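Local coordinates for molybdopterin biosynthesis protein (Mycobacterium abscessus, PDB 3TCR), which probably binds molybdopterin and takes part in the biosynthesis of the molybdenum cofactor, at residues 44-49 / 76-81; 51-56 / 84-89; 119-124 / 166-171. All coordinates share one frame; numbering follows the deposited sequence.

Contact 1: 44-49 / 76-81; sequences GRSLVV and FVVDGV
Arg45 and Asp79 face each other across the parallel strands 44-49 and 76-81, the two strands of a beta-alpha-beta unit connected through helix 64-73. The guanidinium meets the carboxylate on a slant, their planes 31° apart, and a single oxygen takes both donors: Asp79 OD2 lies 3.0 Å from Arg45 NE and 3.1 Å from Arg45 NH2. Both bonds are weak, and NH2 has a further partner in Gly101 O. A bend in the arginine chain at chi3 (57°) helps turn both nitrogens to this oxygen. Asp79 and Gly80 stand opposite Leu47, a beta bulge: Ser46 pairs with Val78, yet Val48 pairs with Val81. Asp79 N still bonds Ser46 O at 2.8 Å, whereas Val48 N takes Gly80 O at 3.3 Å. The face turned from Arg45, Leu47 and Val77 carries Ser46, Val48, Phe76, Val78 and Val81, with Leu71 of the connecting helix laid on Ser46, Val48 and Val78. Val81 CG2 approaches Val48 CB to 4.2 Å. Ser46 OG, set between its own N and carbonyl carbon, donates to Val77 O at 2.7 Å from 40° above the carbonyl plane, while Ser46 N binds that oxygen at 2.8 Å.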
loop_
_atom_site.group_PDB
_atom_site.type_symbol
_atom_site.label_atom_id
_atom_site.label_comp_id
_atom_site.label_asym_id
_atom_site.label_seq_id
_atom_site.Cartn_x
_atom_site.Cartn_y
_atom_site.Cartn_z
ATOM N N GLY A 44 19.044 16.043 12.894
ATOM C CA GLY A 44 18.080 15.833 13.962
ATOM C C GLY A 44 18.562 14.745 14.884
ATOM O O GLY A 44 19.674 14.239 14.716
ATOM N N ARG A 45 17.726 14.418 15.869
ATOM C CA ARG A 45 17.999 13.396 16.850
ATOM C C ARG A 45 17.250 12.101 16.496
ATOM O O ARG A 45 16.111 12.135 16.042
ATOM C CB ARG A 45 17.547 13.921 18.210
ATOM C CG ARG A 45 18.437 15.027 18.777
ATOM C CD ARG A 45 17.725 15.851 19.863
ATOM N NE ARG A 45 17.249 15.010 20.951
ATOM C CZ ARG A 45 16.037 15.036 21.526
ATOM N NH1 ARG A 45 15.077 15.875 21.155
ATOM N NH2 ARG A 45 15.788 14.192 22.509
ATOM N N SER A 46 17.885 10.965 16.744
ATOM C CA SER A 46 17.317 9.656 16.450
ATOM C C SER A 46 17.442 8.667 17.600
ATOM O O SER A 46 18.311 8.806 18.459
ATOM C CB SER A 46 17.996 9.052 15.210
ATOM O OG SER A 46 19.392 8.925 15.424
ATOM N N LEU A 47 16.552 7.669 17.597
ATOM C CA LEU A 47 16.611 6.541 18.522
ATOM C C LEU A 47 16.350 5.232 17.777
ATOM O O LEU A 47 15.481 5.155 16.913
ATOM C CB LEU A 47 15.583 6.694 19.642
ATOM C CG LEU A 47 15.559 5.590 20.738
ATOM C CD1 LEU A 47 16.493 5.969 21.885
ATOM C CD2 LEU A 47 14.164 5.421 21.275
ATOM N N VAL A 48 17.106 4.206 18.129
ATOM C CA VAL A 48 16.953 2.889 17.592
ATOM C C VAL A 48 16.333 1.978 18.619
ATOM O O VAL A 48 16.799 1.902 19.773
ATOM C CB VAL A 48 18.322 2.306 17.205
ATOM C CG1 VAL A 48 18.145 0.946 16.520
ATOM C CG2 VAL A 48 19.048 3.291 16.310
ATOM N N VAL A 49 15.282 1.279 18.206
ATOM C CA VAL A 49 14.610 0.294 19.041
ATOM C C VAL A 49 14.822 -1.088 18.416
ATOM O O VAL A 49 14.322 -1.351 17.347
ATOM C CB VAL A 49 13.087 0.577 19.142
ATOM C CG1 VAL A 49 12.405 -0.481 20.015
ATOM C CG2 VAL A 49 12.842 1.985 19.686
ATOM N N PHE A 76 22.486 12.279 11.574
ATOM C CA PHE A 76 21.661 12.282 12.808
ATOM C C PHE A 76 22.528 12.058 14.031
ATOM O O PHE A 76 23.483 11.310 13.971
ATOM C CB PHE A 76 20.605 11.152 12.805
ATOM C CG PHE A 76 19.543 11.337 11.779
ATOM C CD1 PHE A 76 18.365 11.966 12.097
ATOM C CD2 PHE A 76 19.752 10.935 10.485
ATOM C CE1 PHE A 76 17.397 12.188 11.132
ATOM C CE2 PHE A 76 18.793 11.130 9.520
ATOM C CZ PHE A 76 17.607 11.762 9.843
ATOM N N VAL A 77 22.174 12.690 15.141
ATOM C CA VAL A 77 22.683 12.307 16.431
ATOM C C VAL A 77 21.880 11.076 16.825
ATOM O O VAL A 77 20.645 11.038 16.652
ATOM C CB VAL A 77 22.472 13.444 17.466
ATOM C CG1 VAL A 77 22.751 12.978 18.896
ATOM C CG2 VAL A 77 23.382 14.627 17.101
ATOM N N VAL A 78 22.572 10.076 17.360
ATOM C CA VAL A 78 21.927 8.876 17.870
ATOM C C VAL A 78 21.853 8.997 19.381
ATOM O O VAL A 78 22.844 8.851 20.070
ATOM C CB VAL A 78 22.696 7.607 17.424
ATOM C CG1 VAL A 78 22.000 6.336 17.914
ATOM C CG2 VAL A 78 22.856 7.597 15.890
ATOM N N ASP A 79 20.667 9.297 19.894
ATOM C CA ASP A 79 20.497 9.530 21.335
ATOM C C ASP A 79 20.725 8.262 22.119
ATOM O O ASP A 79 21.163 8.329 23.263
ATOM C CB ASP A 79 19.083 10.076 21.663
ATOM C CG ASP A 79 18.921 11.556 21.330
ATOM O OD1 ASP A 79 19.931 12.199 20.961
ATOM O OD2 ASP A 79 17.785 12.074 21.443
ATOM N N GLY A 80 20.451 7.100 21.515
ATOM C CA GLY A 80 20.515 5.833 22.251
ATOM C C GLY A 80 19.936 4.672 21.480
ATOM O O GLY A 80 19.404 4.844 20.370
ATOM N N VAL A 81 20.027 3.490 22.071
ATOM C CA VAL A 81 19.496 2.244 21.530
ATOM C C VAL A 81 18.709 1.615 22.676
ATOM O O VAL A 81 19.162 1.627 23.825
ATOM C CB VAL A 81 20.642 1.292 21.052
ATOM C CG1 VAL A 81 20.126 -0.074 20.555
ATOM C CG2 VAL A 81 21.440 1.945 19.936
#

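Contact 2: 51-56 / 84-89; sequences VNDRTA and VENDLS
The carboxylate of Asp53 and the amide of Asn86 stand steeply to each other, their planes 73° apart. Backbone N of Asn86 comes to Asp53 OD1 from above the carboxylate plane, at 2.9 Å and nearly straight (166°), while Asp53 OD2 makes a salt bridge with Arg117. One face of the Asn86 amide is overlain by the Val51 methyl CG1, which lies 3.5 Å from Asn86 OD1. At the oxygen end, Val119 N makes a weak bond to OD1. At the nitrogen end, one water links Asn86 ND2 to Val51 O, and a second, weakly held by ND2, reaches the backbone N of Asp53. These groups sit where the parallel strands 44-51 and 76-84 run out into loops: Asn52 N still binds Val84 O at 3.0 Å, and Val51 CG2 packs on Val84 CG2 at 4.0 Å. Beyond them both chains turn, Asn52 through an Asx motif whose OD1 accepts from Thr55 N, and Asn86 at the centre of an inverse gamma turn. Ala56 CB rests on Glu85 CG at 3.7 Å. Asp53 OD1 and Glu85 OE2, like charges, lie 5.1 Å apart, a repulsion probably offset by Arg117 on Asp53 and perhaps by His57, bonded to Glu85 OE2.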
loop_
_atom_site.group_PDB
_atom_site.type_symbol
_atom_site.label_atom_id
_atom_site.label_comp_id
_atom_site.label_asym_id
_atom_site.label_seq_id
_atom_site.Cartn_x
_atom_site.Cartn_y
_atom_site.Cartn_z
ATOM N N VAL A 51 13.933 -4.787 18.231
ATOM C CA VAL A 51 12.821 -5.629 18.649
ATOM C C VAL A 51 13.226 -7.073 18.405
ATOM O O VAL A 51 13.132 -7.574 17.284
ATOM C CB VAL A 51 11.496 -5.314 17.893
ATOM C CG1 VAL A 51 10.374 -6.231 18.410
ATOM C CG2 VAL A 51 11.120 -3.829 18.024
ATOM N N ASN A 52 13.720 -7.722 19.449
ATOM C CA ASN A 52 14.269 -9.069 19.324
ATOM C C ASN A 52 14.289 -9.830 20.648
ATOM O O ASN A 52 15.004 -9.450 21.564
ATOM C CB ASN A 52 15.693 -8.954 18.789
ATOM C CG ASN A 52 16.225 -10.264 18.259
ATOM O OD1 ASN A 52 16.435 -11.237 18.988
ATOM N ND2 ASN A 52 16.440 -10.289 16.967
ATOM N N ASP A 53 13.528 -10.909 20.756
ATOM C CA ASP A 53 13.514 -11.704 22.020
ATOM C C ASP A 53 14.869 -12.188 22.480
ATOM O O ASP A 53 15.158 -12.151 23.663
ATOM C CB ASP A 53 12.629 -12.924 21.877
ATOM C CG ASP A 53 11.217 -12.554 21.727
ATOM O OD1 ASP A 53 10.810 -11.568 22.377
ATOM O OD2 ASP A 53 10.522 -13.213 20.938
ATOM N N ARG A 54 15.694 -12.633 21.539
ATOM C CA ARG A 54 17.017 -13.140 21.868
ATOM C C ARG A 54 17.956 -12.050 22.320
ATOM O O ARG A 54 18.682 -12.231 23.307
ATOM C CB ARG A 54 17.626 -13.890 20.683
ATOM C CG ARG A 54 17.025 -15.264 20.495
ATOM C CD ARG A 54 17.502 -15.867 19.190
ATOM N NE ARG A 54 16.644 -16.965 18.755
ATOM C CZ ARG A 54 16.822 -17.649 17.620
ATOM N NH1 ARG A 54 17.838 -17.363 16.802
ATOM N NH2 ARG A 54 15.987 -18.632 17.307
ATOM N N THR A 55 17.959 -10.923 21.608
ATOM C CA THR A 55 18.766 -9.782 22.039
ATOM C C THR A 55 18.312 -9.297 23.417
ATOM O O THR A 55 19.134 -8.925 24.221
ATOM C CB THR A 55 18.727 -8.596 21.038
ATOM O OG1 THR A 55 19.015 -9.071 19.724
ATOM C CG2 THR A 55 19.764 -7.545 21.395
ATOM N N ALA A 56 17.011 -9.316 23.694
ATOM C CA ALA A 56 16.517 -8.867 25.006
ATOM C C ALA A 56 16.949 -9.801 26.153
ATOM O O ALA A 56 16.815 -9.418 27.296
ATOM C CB ALA A 56 14.999 -8.685 24.994
ATOM N N VAL A 84 14.041 -4.339 23.220
ATOM C CA VAL A 84 12.815 -4.853 23.784
ATOM C C VAL A 84 12.519 -6.217 23.173
ATOM O O VAL A 84 13.048 -6.583 22.105
ATOM C CB VAL A 84 11.593 -3.929 23.475
ATOM C CG1 VAL A 84 11.738 -2.553 24.123
ATOM C CG2 VAL A 84 11.375 -3.803 21.970
ATOM N N GLU A 85 11.656 -6.959 23.861
ATOM C CA GLU A 85 11.117 -8.214 23.376
ATOM C C GLU A 85 10.053 -7.943 22.337
ATOM O O GLU A 85 9.583 -6.819 22.198
ATOM C CB GLU A 85 10.460 -8.982 24.529
ATOM C CG GLU A 85 11.430 -9.431 25.612
ATOM C CD GLU A 85 10.744 -10.026 26.858
ATOM O OE1 GLU A 85 9.738 -9.476 27.345
ATOM O OE2 GLU A 85 11.241 -11.022 27.380
ATOM N N ASN A 86 9.620 -9.006 21.672
ATOM C CA ASN A 86 8.454 -8.968 20.790
ATOM C C ASN A 86 7.212 -8.976 21.609
ATOM O O ASN A 86 6.541 -10.006 21.742
ATOM C CB ASN A 86 8.425 -10.172 19.831
ATOM C CG ASN A 86 8.901 -9.812 18.450
ATOM O OD1 ASN A 86 8.276 -8.987 17.761
ATOM N ND2 ASN A 86 10.045 -10.338 18.072
ATOM N N ASP A 87 6.910 -7.796 22.120
ATOM C CA ASP A 87 5.905 -7.597 23.111
ATOM C C ASP A 87 5.342 -6.218 22.876
ATOM O O ASP A 87 6.045 -5.201 23.018
ATOM C CB ASP A 87 6.517 -7.672 24.499
ATOM C CG ASP A 87 5.501 -7.425 25.586
ATOM O OD1 ASP A 87 4.944 -8.429 26.073
ATOM O OD2 ASP A 87 5.221 -6.251 25.919
ATOM N N LEU A 88 4.054 -6.200 22.562
ATOM C CA LEU A 88 3.360 -5.000 22.184
ATOM C C LEU A 88 3.535 -3.822 23.155
ATOM O O LEU A 88 3.916 -2.731 22.728
ATOM C CB LEU A 88 1.881 -5.333 21.964
ATOM C CG LEU A 88 1.113 -4.194 21.289
ATOM C CD1 LEU A 88 0.230 -4.763 20.169
ATOM C CD2 LEU A 88 0.341 -3.367 22.348
ATOM N N SER A 89 3.300 -4.043 24.444
ATOM C CA SER A 89 3.421 -2.957 25.405
ATOM C C SER A 89 4.855 -2.481 25.608
ATOM O O SER A 89 5.085 -1.311 25.815
ATOM C CB SER A 89 2.767 -3.313 26.746
ATOM O OG SER A 89 3.564 -4.238 27.433
HETATM O O HOH W 1 12.513 -9.964 15.995
HETATM O O HOH W 2 12.495 -12.052 18.004
#

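Contact 3: 119-124 / 166-171; sequences VAPEAT and VVNIAG
Thr124 and Asn168 join the short helix 120-124 to strand 164-169, an inner strand of the mixed sheet in this alpha/beta molybdopterin-binding fold. The segments 120-124 and 166-169 run nearly antiparallel, at 168°, with their axes 9.5 Å apart at their closest; no backbone hydrogen bond joins them, and side chains do most of the bridging. The close part of the contact lies at the C-terminal end of the helix. Thr124 and Asn168 approach from opposite directions, and Asn168 ND2 donates to Thr124 OG1 at 3.1 Å, almost straight. The hydroxyl in turn donates to Ala120 O, 2.8 Å from Thr124 OG1, a carbonyl that also receives the backbone N of Thr124. With chi1 at -57°, OG1 stands beside its own backbone N and can reach back along the helix, while the methyl CG2 is directed to Val166, whose CG1 it meets at 3.8 Å. At the start of the helix the fit is looser: Ala120 and Pro121 bury little area against the strand and make no bond to it, and Ala120 CB stays 4.4 Å from Asn168 ND2. Glu122 leaves the helix on the side turned from the strand, and its partly exposed carboxylate forms salt bridges with Arg155 and with Arg130 of the second subunit. This charge, bridged to the second subunit, takes no part in the packing on the strand. On the buried side both ends of the Asn168 amide are bonded. OD1 accepts from Val157 N, while ND2 bonds Thr108 OG1 of the adjoining strand 105-109 as well as Thr124, a pattern that settles which way round the amide lies. Thr124 OG1 is 3° out of the amide plane, in line with an N-H of ND2.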
loop_
_atom_site.group_PDB
_atom_site.type_symbol
_atom_site.label_atom_id
_atom_site.label_comp_id
_atom_site.label_asym_id
_atom_site.label_seq_id
_atom_site.Cartn_x
_atom_site.Cartn_y
_atom_site.Cartn_z
ATOM N N VAL A 119 5.324 -8.498 16.356
ATOM C CA VAL A 119 4.269 -7.544 16.637
ATOM C C VAL A 119 4.677 -6.071 16.550
ATOM O O VAL A 119 3.905 -5.222 16.943
ATOM C CB VAL A 119 3.596 -7.832 17.998
ATOM C CG1 VAL A 119 2.943 -9.228 17.986
ATOM C CG2 VAL A 119 4.597 -7.705 19.135
ATOM N N ALA A 120 5.834 -5.762 15.975
ATOM C CA ALA A 120 6.230 -4.374 15.767
ATOM C C ALA A 120 5.165 -3.520 15.015
ATOM O O ALA A 120 4.825 -2.435 15.442
ATOM C CB ALA A 120 7.594 -4.299 15.048
ATOM N N PRO A 121 4.616 -4.030 13.911
ATOM C CA PRO A 121 3.622 -3.216 13.209
ATOM C C PRO A 121 2.335 -2.983 14.010
ATOM O O PRO A 121 1.821 -1.859 14.053
ATOM C CB PRO A 121 3.348 -4.010 11.942
ATOM C CG PRO A 121 4.514 -4.968 11.817
ATOM C CD PRO A 121 4.870 -5.306 13.229
ATOM N N GLU A 122 1.824 -4.034 14.638
ATOM C CA GLU A 122 0.640 -3.924 15.520
ATOM C C GLU A 122 0.898 -2.941 16.652
ATOM O O GLU A 122 -0.011 -2.208 17.056
ATOM C CB GLU A 122 0.312 -5.275 16.160
ATOM C CG GLU A 122 -0.309 -6.306 15.230
ATOM C CD GLU A 122 0.673 -7.020 14.308
ATOM O OE1 GLU A 122 1.894 -6.792 14.347
ATOM O OE2 GLU A 122 0.179 -7.826 13.498
ATOM N N ALA A 123 2.130 -2.932 17.167
ATOM C CA ALA A 123 2.488 -2.045 18.289
ATOM C C ALA A 123 2.572 -0.591 17.821
ATOM O O ALA A 123 2.192 0.325 18.557
ATOM C CB ALA A 123 3.793 -2.455 18.956
ATOM N N THR A 124 3.075 -0.409 16.598
ATOM C CA THR A 124 3.342 0.917 16.032
ATOM C C THR A 124 2.110 1.653 15.493
ATOM O O THR A 124 1.913 2.818 15.807
ATOM C CB THR A 124 4.444 0.818 14.955
ATOM O OG1 THR A 124 5.601 0.243 15.569
ATOM C CG2 THR A 124 4.823 2.210 14.342
ATOM N N VAL A 166 8.411 7.696 12.843
ATOM C CA VAL A 166 8.579 6.323 13.295
ATOM C C VAL A 166 8.503 5.395 12.082
ATOM O O VAL A 166 7.535 5.452 11.314
ATOM C CB VAL A 166 7.501 5.919 14.331
ATOM C CG1 VAL A 166 7.813 4.529 14.905
ATOM C CG2 VAL A 166 7.384 6.988 15.439
ATOM N N VAL A 167 9.530 4.559 11.914
ATOM C CA VAL A 167 9.632 3.634 10.789
ATOM C C VAL A 167 10.100 2.235 11.242
ATOM O O VAL A 167 11.159 2.089 11.889
ATOM C CB VAL A 167 10.615 4.185 9.720
ATOM C CG1 VAL A 167 10.630 3.303 8.458
ATOM C CG2 VAL A 167 10.287 5.670 9.390
ATOM N N ASN A 168 9.301 1.219 10.930
ATOM C CA ASN A 168 9.677 -0.179 11.157
ATOM C C ASN A 168 10.518 -0.755 10.008
ATOM O O ASN A 168 10.096 -0.696 8.825
ATOM C CB ASN A 168 8.431 -1.073 11.201
ATOM C CG ASN A 168 7.413 -0.693 12.264
ATOM O OD1 ASN A 168 6.199 -0.902 12.032
ATOM N ND2 ASN A 168 7.868 -0.234 13.444
ATOM N N ILE A 169 11.666 -1.341 10.323
ATOM C CA ILE A 169 12.350 -2.187 9.331
ATOM C C ILE A 169 12.606 -3.610 9.848
ATOM O O ILE A 169 12.634 -3.838 11.064
ATOM C CB ILE A 169 13.617 -1.519 8.767
ATOM C CG1 ILE A 169 14.750 -1.495 9.737
ATOM C CG2 ILE A 169 13.370 -0.038 8.417
ATOM C CD1 ILE A 169 15.765 -0.422 9.286
ATOM N N ALA A 170 12.760 -4.549 8.920
ATOM C CA ALA A 170 13.034 -5.953 9.258
ATOM C C ALA A 170 14.375 -6.070 9.911
ATOM O O ALA A 170 15.234 -5.186 9.788
ATOM C CB ALA A 170 12.953 -6.880 8.042
ATOM N N GLY A 171 14.542 -7.177 10.632
ATOM C CA GLY A 171 15.671 -7.361 11.536
ATOM C C GLY A 171 17.058 -7.714 10.993
ATOM O O GLY A 171 18.063 -7.540 11.721
#

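Overall arrangement
Contacts 1 and 2 follow the same strand pair, 44-51 with 76-84: contact 1 takes its main length at the margin of the sheet, contact 2 its ends, and the two meet where Val49 CG1 of contact 1 packs on Val84 CG2 of contact 2. Contact 1 is mostly backbone pairing with a salt bridge on its open side; in contact 2 pairing gives way to side-chain bonds and water. Contact 3 is the buried one, close to the centre of the chain, and relies on an amide and a hydroxyl rather than charges. It adjoins contact 2 through Asn86 and Val119 and through Leu88 and Ala123, but shares with contact 1 only the sheet, about 7 Å separating their nearest atoms.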